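Local coordinates for dally-like, isoform A (Drosophila melanogaster, PDB 6XTZ), which binds Wnt and Hedgehog proteins as a glypican, probably at the cell surface, and takes up palmitoleoyl serine, the lipid-modified residue of Wnt, in a pocket of its helical core, at residues 193-198 against 285-290; 200-205 against 531-536. The protein carries 5 engineered substitutions. One frame throughout, in Å; residues are numbered along the deposited sequence.

Overall arrangement
Both contacts hang on helix 185-216 of the all-helical glypican core and lie about 12 Å apart, centre to centre. Contact 1 (193-198 against 285-290) joins that helix to the loop between helices 263-283 and 290-293, close to the palmitoleoyl serine; it is buried and mixes one short hydrogen bond with a CH-pi contact of Arg-195 on the ring of Phe-287. Contact 2 (200-205 against 531-536) lies nearer the centre of the chain and sets the same helix against helix 513-538. Its interface is smaller, has no hydrogen bond across it and runs from buried Leu-533 and Ala-536 to exposed His-532. The two meet where the ring of Phe-287 packs beside Ala-536.

Contact 1 (193-198 against 285-290); sequences IKRSFV and GSFNIV
Ser-196 OG donates to the carbonyl O of Phe-287 across 2.6 Å, a short bond that ties the helix directly to the backbone of the loop. OG stands anti to the backbone N (chi1 -172°), which turns it to the loop, and it meets the carbonyl at a C=O...donor angle of 157°. The same hydroxyl has a methyl beside it, with Ile-289 CD1 3.3 Å from Ser-196 OG. Ile-289 CD1 also lies 3.8 Å from Phe-197 CE1. On the other flank, Arg-195 CB sits over the centre of one face of Phe-287, 3.8 Å from the centroid, in a CH-pi contact, while the chain runs on past the rim, where Arg-195 CD comes to 3.5 Å from Phe-287 CE1. An alanine in place of Phe-287 would probably leave the Arg-195 chain without its ring and open a gap beside the helix, though the backbone carbonyl would remain for Ser-196. Asn-288 OD1 caps the turn that follows by accepting from Val-290 N. Ile-289 and Val-290 line the palmitoleate pocket, so the loop joins helix 185-216 to the lipid site, with Phe-197 packed on helices 51-110, 118-134 and 139-158.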
loop_
_atom_site.group_PDB
_atom_site.type_symbol
_atom_site.label_atom_id
_atom_site.label_comp_id
_atom_site.label_asym_id
_atom_site.label_seq_id
_atom_site.Cartn_x
_atom_site.Cartn_y
_atom_site.Cartn_z
ATOM N N ILE A 193 6.020 23.184 -5.597
ATOM C CA ILE A 193 4.902 23.059 -4.667
ATOM C C ILE A 193 3.920 22.000 -5.154
ATOM O O ILE A 193 3.449 21.163 -4.374
ATOM C CB ILE A 193 4.213 24.422 -4.472
ATOM C CG1 ILE A 193 5.121 25.376 -3.691
ATOM C CG2 ILE A 193 2.877 24.254 -3.762
ATOM C CD1 ILE A 193 4.519 26.747 -3.478
ATOM N N LYS A 194 3.602 22.014 -6.450
ATOM C CA LYS A 194 2.658 21.045 -6.997
ATOM C C LYS A 194 3.179 19.623 -6.837
ATOM O O LYS A 194 2.452 18.732 -6.383
ATOM C CB LYS A 194 2.378 21.365 -8.467
ATOM C CG LYS A 194 1.454 20.379 -9.170
ATOM C CD LYS A 194 2.238 19.404 -10.038
ATOM C CE LYS A 194 1.316 18.532 -10.865
ATOM N NZ LYS A 194 2.081 17.533 -11.666
ATOM N N ARG A 195 4.442 19.391 -7.206
ATOM C CA ARG A 195 5.030 18.065 -7.035
ATOM C C ARG A 195 4.977 17.621 -5.581
ATOM O O ARG A 195 4.686 16.455 -5.288
ATOM C CB ARG A 195 6.476 18.058 -7.526
ATOM C CG ARG A 195 6.658 18.214 -9.022
ATOM C CD ARG A 195 8.127 18.457 -9.318
ATOM N NE ARG A 195 8.447 18.373 -10.738
ATOM C CZ ARG A 195 9.666 18.557 -11.232
ATOM N NH1 ARG A 195 10.674 18.834 -10.416
ATOM N NH2 ARG A 195 9.881 18.460 -12.537
ATOM N N SER A 196 5.257 18.540 -4.653
ATOM C CA SER A 196 5.304 18.184 -3.240
ATOM C C SER A 196 3.928 17.776 -2.726
ATOM O O SER A 196 3.792 16.773 -2.017
ATOM C CB SER A 196 5.858 19.354 -2.427
ATOM O OG SER A 196 6.078 18.975 -1.080
ATOM N N PHE A 197 2.893 18.541 -3.080
ATOM C CA PHE A 197 1.556 18.248 -2.574
ATOM C C PHE A 197 0.972 16.995 -3.215
ATOM O O PHE A 197 0.253 16.233 -2.556
ATOM C CB PHE A 197 0.637 19.449 -2.796
ATOM C CG PHE A 197 0.657 20.435 -1.665
ATOM C CD1 PHE A 197 1.647 21.401 -1.586
ATOM C CD2 PHE A 197 -0.312 20.391 -0.675
ATOM C CE1 PHE A 197 1.669 22.307 -0.542
ATOM C CE2 PHE A 197 -0.296 21.295 0.371
ATOM C CZ PHE A 197 0.695 22.253 0.437
ATOM N N VAL A 198 1.260 16.763 -4.497
ATOM C CA VAL A 198 0.783 15.546 -5.148
ATOM C C VAL A 198 1.459 14.322 -4.541
ATOM O O VAL A 198 0.803 13.323 -4.230
ATOM C CB VAL A 198 1.007 15.621 -6.669
ATOM C CG1 VAL A 198 0.650 14.294 -7.320
ATOM C CG2 VAL A 198 0.177 16.742 -7.269
ATOM N N GLY A 285 13.466 13.953 0.202
ATOM C CA GLY A 285 14.474 14.673 -0.549
ATOM C C GLY A 285 13.931 15.835 -1.355
ATOM O O GLY A 285 13.510 16.847 -0.788
ATOM N N SER A 286 13.915 15.681 -2.682
ATOM C CA SER A 286 13.631 16.805 -3.570
ATOM C C SER A 286 12.226 17.357 -3.357
ATOM O O SER A 286 12.023 18.576 -3.364
ATOM C CB SER A 286 13.814 16.380 -5.026
ATOM O OG SER A 286 15.032 15.681 -5.202
ATOM N N PHE A 287 11.244 16.480 -3.175
ATOM C CA PHE A 287 9.854 16.902 -3.082
ATOM C C PHE A 287 9.446 17.289 -1.667
ATOM O O PHE A 287 8.257 17.516 -1.422
ATOM C CB PHE A 287 8.928 15.802 -3.607
ATOM C CG PHE A 287 8.996 15.602 -5.099
ATOM C CD1 PHE A 287 9.827 16.383 -5.888
ATOM C CD2 PHE A 287 8.214 14.637 -5.713
ATOM C CE1 PHE A 287 9.884 16.196 -7.257
ATOM C CE2 PHE A 287 8.266 14.447 -7.079
ATOM C CZ PHE A 287 9.101 15.227 -7.852
ATOM N N ASN A 288 10.395 17.363 -0.738
ATOM C CA ASN A 288 10.066 17.721 0.635
ATOM C C ASN A 288 9.511 19.139 0.690
ATOM O O ASN A 288 10.106 20.075 0.148
ATOM C CB ASN A 288 11.302 17.593 1.523
ATOM C CG ASN A 288 10.961 17.588 3.000
ATOM O OD1 ASN A 288 10.208 18.435 3.479
ATOM N ND2 ASN A 288 11.506 16.620 3.729
ATOM N N ILE A 289 8.360 19.292 1.350
ATOM C CA ILE A 289 7.703 20.591 1.411
ATOM C C ILE A 289 8.520 21.598 2.209
ATOM O O ILE A 289 8.316 22.810 2.070
ATOM C CB ILE A 289 6.284 20.437 1.992
ATOM C CG1 ILE A 289 5.434 21.667 1.671
ATOM C CG2 ILE A 289 6.340 20.200 3.495
ATOM C CD1 ILE A 289 5.335 21.974 0.194
ATOM N N VAL A 290 9.453 21.131 3.042
ATOM C CA VAL A 290 10.313 22.051 3.776
ATOM C C VAL A 290 11.361 22.658 2.850
ATOM O O VAL A 290 11.807 23.793 3.063
ATOM C CB VAL A 290 10.956 21.327 4.974
ATOM C CG1 VAL A 290 11.791 22.286 5.806
ATOM C CG2 VAL A 290 9.885 20.677 5.835
#

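Contact 2 (200-205 against 531-536); sequences TRTYGQ and VHLRNA
His-532 and Thr-202 open the contact, where the threonine methyl lies against the histidine's own backbone and CB. Thr-202 CG2 is 3.6 Å from His-532 CB and equally close to its carbonyl oxygen, while the imidazole leads away from the opposing helix and makes a weak hydrogen bond to a glycerol that probably came from the crystallisation liquor. Next comes Leu-533, where the backbones come closest, Leu-533 CA lying 6.3 Å from Thr-202 CA. Its CD2 branch bends back to the partner helix, Leu-533 CD2 meeting Thr-202 CG2 at 3.7 Å. Leu-533 CD2 also lies 4.3 Å from Tyr-203 CA. One turn on from His-532, Ala-536 points its CB at Thr-202, with both CB and OG1 of Thr-202 4.1 Å from Ala-536 CB. A single threonine thus meets three residues of helix 513-538. CG2 is anti to the backbone N and OG1 lies beside it (chi1 -55°), a setting that presents the methyl to His-532 and Leu-533 while OG1 hydrogen-bonds to the carbonyl of Val-198 in its own helix. The two helices run nearly antiparallel, at 154°, with axes 9.4 Å apart. With that hydroxyl engaged within its own helix and no hydrogen bond across, the contact rests on van der Waals packing of Thr-202 against His-532, Leu-533 and Ala-536.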
loop_
_atom_site.group_PDB
_atom_site.type_symbol
_atom_site.label_atom_id
_atom_site.label_comp_id
_atom_site.label_asym_id
_atom_site.label_seq_id
_atom_site.Cartn_x
_atom_site.Cartn_y
_atom_site.Cartn_z
ATOM N N THR A 200 2.824 14.097 -1.570
ATOM C CA THR A 200 2.449 13.947 -0.167
ATOM C C THR A 200 1.066 13.322 -0.032
ATOM O O THR A 200 0.868 12.392 0.759
ATOM C CB THR A 200 2.497 15.302 0.539
ATOM O OG1 THR A 200 3.798 15.881 0.376
ATOM C CG2 THR A 200 2.202 15.140 2.022
ATOM N N ARG A 201 0.094 13.820 -0.799
ATOM C CA ARG A 201 -1.257 13.274 -0.728
ATOM C C ARG A 201 -1.298 11.836 -1.227
ATOM O O ARG A 201 -1.892 10.963 -0.585
ATOM C CB ARG A 201 -2.222 14.148 -1.528
ATOM C CG ARG A 201 -3.541 13.460 -1.828
ATOM C CD ARG A 201 -4.551 14.399 -2.463
ATOM N NE ARG A 201 -5.718 13.668 -2.949
ATOM C CZ ARG A 201 -6.735 13.282 -2.184
ATOM N NH1 ARG A 201 -6.736 13.554 -0.885
ATOM N NH2 ARG A 201 -7.752 12.620 -2.717
ATOM N N THR A 202 -0.666 11.571 -2.374
ATOM C CA THR A 202 -0.698 10.228 -2.947
ATOM C C THR A 202 -0.049 9.211 -2.016
ATOM O O THR A 202 -0.508 8.067 -1.917
ATOM C CB THR A 202 -0.009 10.228 -4.312
ATOM O OG1 THR A 202 -0.617 11.218 -5.153
ATOM C CG2 THR A 202 -0.129 8.864 -4.979
ATOM N N TYR A 203 1.014 9.614 -1.317
ATOM C CA TYR A 203 1.692 8.718 -0.386
ATOM C C TYR A 203 0.729 8.212 0.683
ATOM O O TYR A 203 0.642 7.005 0.941
ATOM C CB TYR A 203 2.873 9.453 0.247
ATOM C CG TYR A 203 3.852 8.588 1.009
ATOM C CD1 TYR A 203 4.703 7.716 0.344
ATOM C CD2 TYR A 203 3.951 8.674 2.392
ATOM C CE1 TYR A 203 5.610 6.938 1.038
ATOM C CE2 TYR A 203 4.854 7.899 3.094
ATOM C CZ TYR A 203 5.681 7.033 2.412
ATOM O OH TYR A 203 6.583 6.260 3.104
ATOM N N GLY A 204 -0.015 9.126 1.311
ATOM C CA GLY A 204 -0.990 8.721 2.309
ATOM C C GLY A 204 -2.227 8.067 1.736
ATOM O O GLY A 204 -2.797 7.165 2.359
ATOM N N GLN A 205 -2.668 8.503 0.555
ATOM C CA GLN A 205 -3.868 7.915 -0.033
ATOM C C GLN A 205 -3.610 6.492 -0.518
ATOM O O GLN A 205 -4.451 5.603 -0.333
ATOM C CB GLN A 205 -4.383 8.781 -1.182
ATOM C CG GLN A 205 -4.949 10.119 -0.742
ATOM C CD GLN A 205 -6.160 9.977 0.153
ATOM O OE1 GLN A 205 -6.938 9.031 0.021
ATOM N NE2 GLN A 205 -6.323 10.914 1.080
ATOM N N VAL A 531 -0.335 3.389 -10.155
ATOM C CA VAL A 531 -0.219 4.381 -11.218
ATOM C C VAL A 531 -0.061 5.778 -10.631
ATOM O O VAL A 531 0.739 6.586 -11.119
ATOM C CB VAL A 531 -1.431 4.292 -12.164
ATOM C CG1 VAL A 531 -1.391 5.412 -13.194
ATOM C CG2 VAL A 531 -1.465 2.937 -12.851
ATOM N N HIS A 532 -0.809 6.084 -9.569
ATOM C CA HIS A 532 -0.701 7.401 -8.948
ATOM C C HIS A 532 0.653 7.585 -8.272
ATOM O O HIS A 532 1.231 8.676 -8.319
ATOM C CB HIS A 532 -1.836 7.606 -7.948
ATOM C CG HIS A 532 -3.197 7.587 -8.570
ATOM N ND1 HIS A 532 -4.357 7.587 -7.825
ATOM C CD2 HIS A 532 -3.585 7.568 -9.867
ATOM C CE1 HIS A 532 -5.399 7.568 -8.635
ATOM N NE2 HIS A 532 -4.958 7.557 -9.880
ATOM N N LEU A 533 1.177 6.529 -7.645
ATOM C CA LEU A 533 2.495 6.621 -7.025
ATOM C C LEU A 533 3.584 6.848 -8.066
ATOM O O LEU A 533 4.498 7.652 -7.850
ATOM C CB LEU A 533 2.784 5.357 -6.215
ATOM C CG LEU A 533 1.994 5.181 -4.919
ATOM C CD1 LEU A 533 2.268 3.812 -4.320
ATOM C CD2 LEU A 533 2.342 6.279 -3.926
ATOM N N ARG A 534 3.508 6.148 -9.200
ATOM C CA ARG A 534 4.508 6.333 -10.248
ATOM C C ARG A 534 4.420 7.727 -10.855
ATOM O O ARG A 534 5.449 8.369 -11.101
ATOM C CB ARG A 534 4.347 5.266 -11.330
ATOM C CG ARG A 534 4.701 3.862 -10.873
ATOM C CD ARG A 534 4.534 2.854 -11.997
ATOM N NE ARG A 534 4.830 1.493 -11.556
ATOM C CZ ARG A 534 4.714 0.417 -12.326
ATOM N NH1 ARG A 534 4.309 0.540 -13.582
ATOM N NH2 ARG A 534 5.002 -0.784 -11.839
ATOM N N ASN A 535 3.201 8.210 -11.108
ATOM C CA ASN A 535 3.038 9.572 -11.607
ATOM C C ASN A 535 3.548 10.590 -10.595
ATOM O O ASN A 535 4.212 11.564 -10.967
ATOM C CB ASN A 535 1.571 9.838 -11.942
ATOM C CG ASN A 535 1.109 9.090 -13.177
ATOM O OD1 ASN A 535 1.893 8.828 -14.087
ATOM N ND2 ASN A 535 -0.173 8.745 -13.215
ATOM N N ALA A 536 3.254 10.376 -9.310
ATOM C CA ALA A 536 3.715 11.300 -8.281
ATOM C C ALA A 536 5.233 11.296 -8.163
ATOM O O ALA A 536 5.834 12.335 -7.862
ATOM C CB ALA A 536 3.077 10.950 -6.936
#